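PDB 3CLW: conserved exported protein from Bacteroides fragilis, which probably hydrolyses O-glycosidic bonds, although its substrate is not known. Local coordinates for residues Ala74-Asn79 and Phe196-Phe201; Asn184-Gly189 and Ala275-Trp280; Asn319-Met324 and Val338-His343. All blocks are in the same frame, centred on the assembly; numbering follows the deposited sequence.

Contact 1 (Ala74-Asn79 and Phe196-Phe201)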
loop_
_atom_site.group_PDB
_atom_site.type_symbol
_atom_site.label_atom_id
_atom_site.label_comp_id
_atom_site.label_asym_id
_atom_site.label_seq_id
_atom_site.Cartn_x
_atom_site.Cartn_y
_atom_site.Cartn_z
ATOM N N ALA A 74 13.141 -6.877 -13.433
ATOM C CA ALA A 74 12.966 -8.041 -14.288
ATOM C C ALA A 74 13.853 -7.848 -15.507
ATOM O O ALA A 74 13.893 -8.702 -16.395
ATOM C CB ALA A 74 11.487 -8.175 -14.689
ATOM N N GLY A 75 14.555 -6.706 -15.551
ATOM C CA GLY A 75 15.573 -6.455 -16.557
ATOM C C GLY A 75 15.075 -5.904 -17.879
ATOM O O GLY A 75 15.711 -6.083 -18.915
ATOM N N SER A 76 13.941 -5.231 -17.871
ATOM C CA SER A 76 13.504 -4.582 -19.082
ATOM C C SER A 76 14.511 -3.481 -19.510
ATOM O O SER A 76 14.530 -3.066 -20.653
ATOM C CB SER A 76 12.106 -3.997 -18.900
ATOM O OG SER A 76 12.035 -3.179 -17.763
ATOM N N TYR A 77 15.363 -3.047 -18.592
ATOM C CA TYR A 77 16.423 -2.111 -18.925
ATOM C C TYR A 77 17.557 -2.780 -19.713
ATOM O O TYR A 77 17.938 -2.286 -20.773
ATOM C CB TYR A 77 16.968 -1.397 -17.672
ATOM C CG TYR A 77 18.165 -0.514 -17.983
ATOM C CD1 TYR A 77 17.981 0.785 -18.460
ATOM C CD2 TYR A 77 19.480 -0.985 -17.826
ATOM C CE1 TYR A 77 19.058 1.609 -18.755
ATOM C CE2 TYR A 77 20.557 -0.182 -18.130
ATOM C CZ TYR A 77 20.341 1.137 -18.602
ATOM O OH TYR A 77 21.424 1.991 -18.906
ATOM N N GLU A 78 18.130 -3.876 -19.206
ATOM C CA GLU A 78 19.151 -4.619 -19.989
ATOM C C GLU A 78 18.590 -5.107 -21.344
ATOM O O GLU A 78 19.327 -5.229 -22.299
ATOM C CB GLU A 78 19.677 -5.851 -19.227
ATOM C CG GLU A 78 20.548 -5.567 -18.012
ATOM C CD GLU A 78 19.735 -5.419 -16.727
ATOM O OE1 GLU A 78 18.494 -5.177 -16.814
ATOM O OE2 GLU A 78 20.341 -5.553 -15.631
ATOM N N ASN A 79 17.292 -5.407 -21.396
ATOM C CA ASN A 79 16.670 -6.046 -22.553
ATOM C C ASN A 79 15.991 -5.003 -23.427
ATOM O O ASN A 79 15.156 -5.343 -24.250
ATOM C CB ASN A 79 15.603 -7.049 -22.079
ATOM C CG ASN A 79 15.155 -8.008 -23.169
ATOM O OD1 ASN A 79 15.955 -8.515 -23.934
ATOM N ND2 ASN A 79 13.886 -8.320 -23.177
ATOM N N PHE A 196 3.850 0.049 -21.535
ATOM C CA PHE A 196 4.257 1.201 -20.701
ATOM C C PHE A 196 5.049 0.750 -19.450
ATOM O O PHE A 196 5.648 1.550 -18.745
ATOM C CB PHE A 196 2.977 2.013 -20.338
ATOM C CG PHE A 196 3.210 3.214 -19.430
ATOM C CD1 PHE A 196 3.917 4.334 -19.882
ATOM C CD2 PHE A 196 2.684 3.233 -18.134
ATOM C CE1 PHE A 196 4.131 5.450 -19.035
ATOM C CE2 PHE A 196 2.883 4.336 -17.287
ATOM C CZ PHE A 196 3.609 5.446 -17.748
ATOM N N GLN A 197 5.107 -0.560 -19.231
ATOM C CA GLN A 197 5.309 -1.133 -17.910
ATOM C C GLN A 197 5.497 -2.655 -17.995
ATOM O O GLN A 197 4.855 -3.307 -18.816
ATOM C CB GLN A 197 4.024 -0.884 -17.119
ATOM C CG GLN A 197 4.216 -0.974 -15.712
ATOM C CD GLN A 197 2.929 -1.224 -14.950
ATOM O OE1 GLN A 197 1.921 -0.568 -15.165
ATOM N NE2 GLN A 197 3.006 -2.120 -13.981
ATOM N N GLU A 198 6.332 -3.203 -17.109
ATOM C CA GLU A 198 6.439 -4.648 -16.882
ATOM C C GLU A 198 5.133 -5.241 -16.342
ATOM O O GLU A 198 4.426 -4.612 -15.555
ATOM C CB GLU A 198 7.558 -4.948 -15.886
ATOM C CG GLU A 198 8.941 -4.490 -16.328
ATOM C CD GLU A 198 10.033 -4.764 -15.308
ATOM O OE1 GLU A 198 11.231 -4.654 -15.691
ATOM O OE2 GLU A 198 9.711 -5.091 -14.128
ATOM N N GLY A 199 4.808 -6.463 -16.757
ATOM C CA GLY A 199 3.573 -7.092 -16.286
ATOM C C GLY A 199 3.383 -8.506 -16.762
ATOM O O GLY A 199 4.038 -8.959 -17.712
ATOM N N SER A 200 2.498 -9.215 -16.071
ATOM C CA SER A 200 1.951 -10.491 -16.543
ATOM C C SER A 200 0.596 -10.873 -15.939
ATOM O O SER A 200 0.390 -10.830 -14.727
ATOM C CB SER A 200 2.925 -11.659 -16.350
ATOM O OG SER A 200 2.403 -12.818 -17.027
ATOM N N PHE A 201 -0.317 -11.254 -16.822
ATOM C CA PHE A 201 -1.495 -12.037 -16.470
ATOM C C PHE A 201 -1.041 -13.307 -15.758
ATOM O O PHE A 201 0.055 -13.793 -16.001
ATOM C CB PHE A 201 -2.255 -12.411 -17.754
ATOM C CG PHE A 201 -3.438 -13.322 -17.525
ATOM C CD1 PHE A 201 -4.628 -12.822 -16.993
ATOM C CD2 PHE A 201 -3.365 -14.668 -17.846
ATOM C CE1 PHE A 201 -5.716 -13.650 -16.794
ATOM C CE2 PHE A 201 -4.466 -15.506 -17.644
ATOM C CZ PHE A 201 -5.636 -14.989 -17.121
#
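The polar part of this contact is one hydrogen bond, in which S76 OG donates to E198 OE1 over 2.7 Å. The hydroxyl meets that oxygen on its anti side, the one turned from OE2, and lies 19° out of the carboxylate plane. S76 chi1 of 52° sets OG between the backbone N and the carbonyl carbon, which brings it to E198 OE1. On the other segment, E198 has its CG anti to the carbonyl carbon (chi1 -60°) and is extended from there, and this reach spans a CA separation of 7.4 Å between S76 and E198. T92 ties the group together: its OG1 bonds E198 OE1 and the backbone N of A74, while its backbone N bonds S76 OG. The glutamate oxygen thus has two hydroxyl partners, and all of this is buried.

Both segments lie in loops that follow parallel strands of the family's TIM barrel: 74-79 comes after strand 68-71, whereas strand 178-182 precedes the loop holding 196-201. The contact therefore joins loops of two strands that are not neighbours, since strand 125-128 pairs with both.

Van der Waals contact comes from the methyl group of A74, whose CB is directed toward 196-201 and sits 3.6 Å from the carboxylate oxygen E198 OE2. The carbon-to-carbon approach of S76 to the glutamate chain is looser, S76 CB to E198 CG at 4.1 Å. Within 74-79 the turn is closed by N79 N bonding G75 O over 3.0 Å.

Contact 2 (Asn184-Gly189 and Ala275-Trp280)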
loop_
_atom_site.group_PDB
_atom_site.type_symbol
_atom_site.label_atom_id
_atom_site.label_comp_id
_atom_site.label_asym_id
_atom_site.label_seq_id
_atom_site.Cartn_x
_atom_site.Cartn_y
_atom_site.Cartn_z
ATOM N N ASN A 184 3.610 -11.880 -7.802
ATOM C CA ASN A 184 2.721 -11.537 -8.924
ATOM C C ASN A 184 1.897 -10.296 -8.645
ATOM O O ASN A 184 1.358 -10.139 -7.534
ATOM C CB ASN A 184 1.769 -12.700 -9.223
ATOM C CG ASN A 184 2.503 -13.969 -9.662
ATOM O OD1 ASN A 184 3.083 -14.697 -8.832
ATOM N ND2 ASN A 184 2.474 -14.247 -10.982
ATOM N N ASN A 185 1.815 -9.419 -9.643
ATOM C CA ASN A 185 1.037 -8.202 -9.538
ATOM C C ASN A 185 -0.148 -8.198 -10.480
ATOM O O ASN A 185 -0.018 -8.526 -11.666
ATOM C CB ASN A 185 1.887 -6.990 -9.888
ATOM C CG ASN A 185 1.114 -5.683 -9.766
ATOM O OD1 ASN A 185 0.588 -5.384 -8.695
ATOM N ND2 ASN A 185 1.072 -4.884 -10.850
ATOM N N GLU A 186 -1.294 -7.796 -9.960
ATOM C CA GLU A 186 -2.514 -7.713 -10.761
ATOM C C GLU A 186 -2.589 -8.831 -11.840
ATOM O O GLU A 186 -2.640 -8.553 -13.029
ATOM C CB GLU A 186 -2.659 -6.296 -11.327
ATOM C CG GLU A 186 -2.676 -5.245 -10.214
ATOM C CD GLU A 186 -3.017 -3.828 -10.671
ATOM O OE1 GLU A 186 -3.040 -3.564 -11.877
ATOM O OE2 GLU A 186 -3.285 -2.966 -9.810
ATOM N N PRO A 187 -2.581 -10.107 -11.402
ATOM C CA PRO A 187 -2.579 -11.216 -12.368
ATOM C C PRO A 187 -3.886 -11.349 -13.183
ATOM O O PRO A 187 -3.897 -12.006 -14.218
ATOM C CB PRO A 187 -2.315 -12.450 -11.492
ATOM C CG PRO A 187 -2.859 -12.103 -10.186
ATOM C CD PRO A 187 -2.589 -10.606 -10.013
ATOM N N ASN A 188 -4.945 -10.678 -12.750
ATOM C CA ASN A 188 -6.179 -10.508 -13.537
ATOM C C ASN A 188 -5.988 -9.682 -14.818
ATOM O O ASN A 188 -6.774 -9.779 -15.761
ATOM C CB ASN A 188 -7.216 -9.794 -12.671
ATOM C CG ASN A 188 -6.697 -8.455 -12.125
ATOM O OD1 ASN A 188 -5.933 -8.402 -11.146
ATOM N ND2 ASN A 188 -7.114 -7.366 -12.765
ATOM N N GLY A 189 -4.952 -8.855 -14.854
ATOM C CA GLY A 189 -4.830 -7.845 -15.890
ATOM C C GLY A 189 -4.419 -8.369 -17.244
ATOM O O GLY A 189 -3.635 -9.316 -17.345
ATOM N N ALA A 275 -3.925 -10.120 -0.327
ATOM C CA ALA A 275 -3.645 -8.760 -0.798
ATOM C C ALA A 275 -4.429 -8.408 -2.036
ATOM O O ALA A 275 -4.374 -9.127 -3.037
ATOM C CB ALA A 275 -2.120 -8.558 -1.073
ATOM N N ALA A 276 -5.146 -7.294 -1.972
ATOM C CA ALA A 276 -5.801 -6.740 -3.154
ATOM C C ALA A 276 -5.689 -5.218 -3.163
ATOM O O ALA A 276 -5.445 -4.595 -2.127
ATOM C CB ALA A 276 -7.276 -7.168 -3.226
ATOM N N HIS A 277 -5.883 -4.643 -4.346
ATOM C CA HIS A 277 -5.789 -3.198 -4.565
ATOM C C HIS A 277 -7.148 -2.536 -4.512
ATOM O O HIS A 277 -8.165 -3.162 -4.833
ATOM C CB HIS A 277 -5.090 -2.938 -5.903
ATOM C CG HIS A 277 -3.745 -3.593 -5.998
ATOM N ND1 HIS A 277 -3.009 -3.640 -7.160
ATOM C CD2 HIS A 277 -3.029 -4.275 -5.074
ATOM C CE1 HIS A 277 -1.883 -4.296 -6.943
ATOM N NE2 HIS A 277 -1.856 -4.662 -5.677
ATOM N N ASP A 278 -7.154 -1.281 -4.079
ATOM C CA ASP A 278 -8.366 -0.456 -3.924
ATOM C C ASP A 278 -8.954 0.076 -5.231
ATOM O O ASP A 278 -10.050 0.635 -5.233
ATOM C CB ASP A 278 -8.041 0.744 -3.053
ATOM C CG ASP A 278 -7.843 0.372 -1.617
ATOM O OD1 ASP A 278 -8.815 -0.086 -0.974
ATOM O OD2 ASP A 278 -6.714 0.563 -1.125
ATOM N N TYR A 279 -8.216 -0.050 -6.323
ATOM C CA TYR A 279 -8.647 0.504 -7.600
ATOM C C TYR A 279 -10.094 0.145 -7.986
ATOM O O TYR A 279 -10.535 -0.963 -7.733
ATOM C CB TYR A 279 -7.693 0.054 -8.705
ATOM C CG TYR A 279 -6.258 0.522 -8.508
ATOM C CD1 TYR A 279 -5.925 1.886 -8.631
ATOM C CD2 TYR A 279 -5.242 -0.385 -8.224
ATOM C CE1 TYR A 279 -4.618 2.335 -8.463
ATOM C CE2 TYR A 279 -3.920 0.051 -8.054
ATOM C CZ TYR A 279 -3.618 1.426 -8.182
ATOM O OH TYR A 279 -2.336 1.891 -8.041
ATOM N N TRP A 280 -10.805 1.108 -8.586
ATOM C CA TRP A 280 -12.168 0.946 -9.148
ATOM C C TRP A 280 -13.272 0.578 -8.173
ATOM O O TRP A 280 -14.359 0.188 -8.580
ATOM C CB TRP A 280 -12.174 0.006 -10.362
ATOM C CG TRP A 280 -10.973 0.170 -11.187
ATOM C CD1 TRP A 280 -9.995 -0.757 -11.381
ATOM C CD2 TRP A 280 -10.570 1.353 -11.894
ATOM N NE1 TRP A 280 -8.996 -0.231 -12.178
ATOM C CE2 TRP A 280 -9.319 1.065 -12.504
ATOM C CE3 TRP A 280 -11.143 2.631 -12.079
ATOM C CZ2 TRP A 280 -8.626 2.005 -13.304
ATOM C CZ3 TRP A 280 -10.445 3.591 -12.858
ATOM C CH2 TRP A 280 -9.198 3.263 -13.465
#
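E186 reaches toward H277 with its carboxylate, and the path starts at CB, which leaves the backbone along neither the direct line to 275-280 nor its reverse. The first torsion, -57°, puts CG beside the backbone N and anti to the carbonyl carbon. CG then lies 3.5 Å from ND1 of the H277 ring. Extension beyond CG carries CD onward to a similar separation from that nitrogen. At the tip, OE2 takes a hydrogen bond from H277 ND1 at 2.7 Å with an N-H...O angle of 157°. The oxygen uses its anti lone pair and lies nearly in the imidazole plane, while the carboxylate itself is turned 49° from the ring. OE2 also approaches Y279 obliquely, 3.5 Å from its CE2.

The sequence N185-E186-P187 after strand 178-182, fourth in the barrel, matches the Asn-Glu-Pro motif of many clan A glycosidases. In such enzymes this glutamate is the acid/base, consistent with E186 lying in the probable active site; E312, which bonds Y279 OH, follows strand 307-310 in the position usual for the nucleophile.

N185 adds a second approach to the imidazole edge: its OD1 is 3.2 Å from H277 CE1, near the ring plane, with amide and ring planes moderately inclined. The far nitrogen, H277 NE2, bonds E231 OE2; with a carboxylate bonded at each nitrogen, rotation of the ring is restrained.

Contact 3 (Asn319-Met324 and Val338-His343)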
loop_
_atom_site.group_PDB
_atom_site.type_symbol
_atom_site.label_atom_id
_atom_site.label_comp_id
_atom_site.label_asym_id
_atom_site.label_seq_id
_atom_site.Cartn_x
_atom_site.Cartn_y
_atom_site.Cartn_z
ATOM N N ASN A 319 -14.215 11.203 -11.242
ATOM C CA ASN A 319 -15.552 11.403 -10.704
ATOM C C ASN A 319 -15.695 12.841 -10.186
ATOM O O ASN A 319 -14.700 13.544 -10.000
ATOM C CB ASN A 319 -15.910 10.353 -9.631
ATOM C CG ASN A 319 -14.998 10.407 -8.397
ATOM O OD1 ASN A 319 -14.880 11.438 -7.720
ATOM N ND2 ASN A 319 -14.373 9.280 -8.091
ATOM N N GLU A 320 -16.937 13.262 -9.955
ATOM C CA GLU A 320 -17.246 14.630 -9.520
ATOM C C GLU A 320 -16.558 15.071 -8.232
ATOM O O GLU A 320 -16.379 16.261 -8.013
ATOM C CB GLU A 320 -18.761 14.815 -9.359
ATOM C CG GLU A 320 -19.421 13.743 -8.492
ATOM C CD GLU A 320 -20.759 14.184 -7.891
ATOM O OE1 GLU A 320 -21.728 13.398 -8.015
ATOM O OE2 GLU A 320 -20.842 15.295 -7.300
ATOM N N GLU A 321 -16.204 14.128 -7.365
ATOM C CA GLU A 321 -15.575 14.468 -6.090
ATOM C C GLU A 321 -14.121 14.947 -6.212
ATOM O O GLU A 321 -13.677 15.791 -5.433
ATOM C CB GLU A 321 -15.665 13.299 -5.123
ATOM C CG GLU A 321 -17.047 13.070 -4.580
ATOM C CD GLU A 321 -17.021 12.220 -3.337
ATOM O OE1 GLU A 321 -17.336 11.016 -3.442
ATOM O OE2 GLU A 321 -16.657 12.751 -2.257
ATOM N N ILE A 322 -13.409 14.435 -7.215
ATOM C CA ILE A 322 -11.958 14.597 -7.306
ATOM C C ILE A 322 -11.456 15.106 -8.659
ATOM O O ILE A 322 -10.267 15.418 -8.799
ATOM C CB ILE A 322 -11.207 13.258 -6.975
ATOM C CG1 ILE A 322 -11.681 12.115 -7.892
ATOM C CG2 ILE A 322 -11.329 12.905 -5.492
ATOM C CD1 ILE A 322 -10.757 10.933 -7.945
ATOM N N THR A 323 -12.344 15.164 -9.654
ATOM C CA THR A 323 -11.972 15.586 -11.013
ATOM C C THR A 323 -12.348 17.072 -11.295
ATOM O O THR A 323 -13.521 17.444 -11.396
ATOM C CB THR A 323 -12.493 14.581 -12.051
ATOM O OG1 THR A 323 -11.886 13.317 -11.770
ATOM C CG2 THR A 323 -12.120 14.982 -13.478
ATOM N N MET A 324 -11.314 17.895 -11.439
ATOM C CA MET A 324 -11.398 19.315 -11.159
ATOM C C MET A 324 -10.098 19.964 -11.587
ATOM O O MET A 324 -9.033 19.333 -11.504
ATOM C CB MET A 324 -11.444 19.448 -9.651
ATOM C CG MET A 324 -12.395 20.422 -9.097
ATOM S SD MET A 324 -12.495 20.087 -7.340
ATOM C CE MET A 324 -13.509 18.614 -7.331
ATOM N N VAL A 338 -9.117 9.828 -0.198
ATOM C CA VAL A 338 -8.237 8.708 0.077
ATOM C C VAL A 338 -8.331 8.335 1.537
ATOM O O VAL A 338 -8.342 7.169 1.850
ATOM C CB VAL A 338 -6.771 8.980 -0.339
ATOM C CG1 VAL A 338 -5.894 7.794 -0.024
ATOM C CG2 VAL A 338 -6.676 9.283 -1.821
ATOM N N ALA A 339 -8.410 9.319 2.430
ATOM C CA ALA A 339 -8.626 9.018 3.845
ATOM C C ALA A 339 -9.895 8.161 4.059
ATOM O O ALA A 339 -9.958 7.374 4.970
ATOM C CB ALA A 339 -8.682 10.273 4.664
ATOM N N ARG A 340 -10.898 8.344 3.213
ATOM C CA ARG A 340 -12.138 7.557 3.267
ATOM C C ARG A 340 -11.901 6.099 2.835
ATOM O O ARG A 340 -12.406 5.166 3.472
ATOM C CB ARG A 340 -13.214 8.201 2.375
ATOM C CG ARG A 340 -14.490 7.342 2.267
ATOM C CD ARG A 340 -15.656 8.117 1.688
ATOM N NE ARG A 340 -15.462 8.362 0.268
ATOM C CZ ARG A 340 -16.402 8.878 -0.509
ATOM N NH1 ARG A 340 -17.590 9.212 0.013
ATOM N NH2 ARG A 340 -16.172 9.056 -1.800
ATOM N N ILE A 341 -11.114 5.908 1.776
ATOM C CA ILE A 341 -10.681 4.569 1.433
ATOM C C ILE A 341 -9.985 3.924 2.624
ATOM O O ILE A 341 -10.303 2.775 2.977
ATOM C CB ILE A 341 -9.745 4.513 0.220
ATOM C CG1 ILE A 341 -10.419 5.094 -1.012
ATOM C CG2 ILE A 341 -9.357 3.054 -0.066
ATOM C CD1 ILE A 341 -9.455 5.501 -2.106
ATOM N N ILE A 342 -9.067 4.662 3.254
ATOM C CA ILE A 342 -8.317 4.100 4.366
ATOM C C ILE A 342 -9.247 3.652 5.499
ATOM O O ILE A 342 -9.156 2.498 5.970
ATOM C CB ILE A 342 -7.201 5.046 4.898
ATOM C CG1 ILE A 342 -6.103 5.210 3.840
ATOM C CG2 ILE A 342 -6.584 4.487 6.227
ATOM C CD1 ILE A 342 -5.049 6.307 4.132
ATOM N N HIS A 343 -10.130 4.560 5.924
ATOM C CA HIS A 343 -11.032 4.270 7.021
ATOM C C HIS A 343 -11.878 3.007 6.784
ATOM O O HIS A 343 -12.011 2.170 7.664
ATOM C CB HIS A 343 -11.949 5.446 7.268
ATOM C CG HIS A 343 -13.062 5.135 8.215
ATOM N ND1 HIS A 343 -12.930 5.256 9.579
ATOM C CD2 HIS A 343 -14.317 4.685 7.995
ATOM C CE1 HIS A 343 -14.062 4.901 10.157
ATOM N NE2 HIS A 343 -14.913 4.544 9.216
#
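The loop leading from barrel strand 307-310 to helix 328-347 is linked to the side of that same helix by a salt bridge between E321 and R340. E321 OE1 receives R340 NH2 at 2.8 Å, with an N-H...O angle of 143°, a bent rather than straight bond. The donor approaches on the syn side of OE1 but lies out of the carboxylate plane, and the oxygen in turn is tilted from the guanidinium plane. With the two planar groups 86° apart, this is a single-point contact at the guanidinium edge and not a paired, two-bond bridge; E321 OE2 stays 3.8 Å from R340 NH2. The side chains arrive from opposite directions, E321 extended beyond CG, R340 bent by its third torsion (72°), which turns the guanidinium toward the loop.

In this TIM-barrel fold the helix also packs against strand 353-356 and helix 391-400, and the salt bridge lies on the face toward the C-terminal strands. There E321 OE2 bonds Y445 OH and R340 NH1 bonds the carbonyl O of A424, so each charged group has a second partner.

Bonds around N319 hold the turn. T323 N bonds N319 O over 2.9 Å, and N319 N bonds T323 OG1 over 3.2 Å, closing the turn from both ends. N319 OD1 adds a weak bond from E321 N at 3.0 Å, on the residue that carries the carboxylate.

Overall arrangement
From the N terminus, the chain passes strand 68-71 into 74-79, the first half of contact 1, which closes at 196-201 and joins the loops after strands 68-71 and 178-182. Contact 2 opens before that closure, at 184-189, and ties the loop after 178-182 to the end of strand 270-276 and the residues beyond, so the two cross; they touch where F201 CD1 lies 3.0 Å from P187 O. In each, one strand lies between those joined, 125-128 and 226-232 respectively. Contact 3 follows in series, closing a short excursion from the loop after 307-310 to helix 328-347. It meets contact 2 through D278 and I341; contacts 1 and 3 are about 18 Å apart at their nearest atoms.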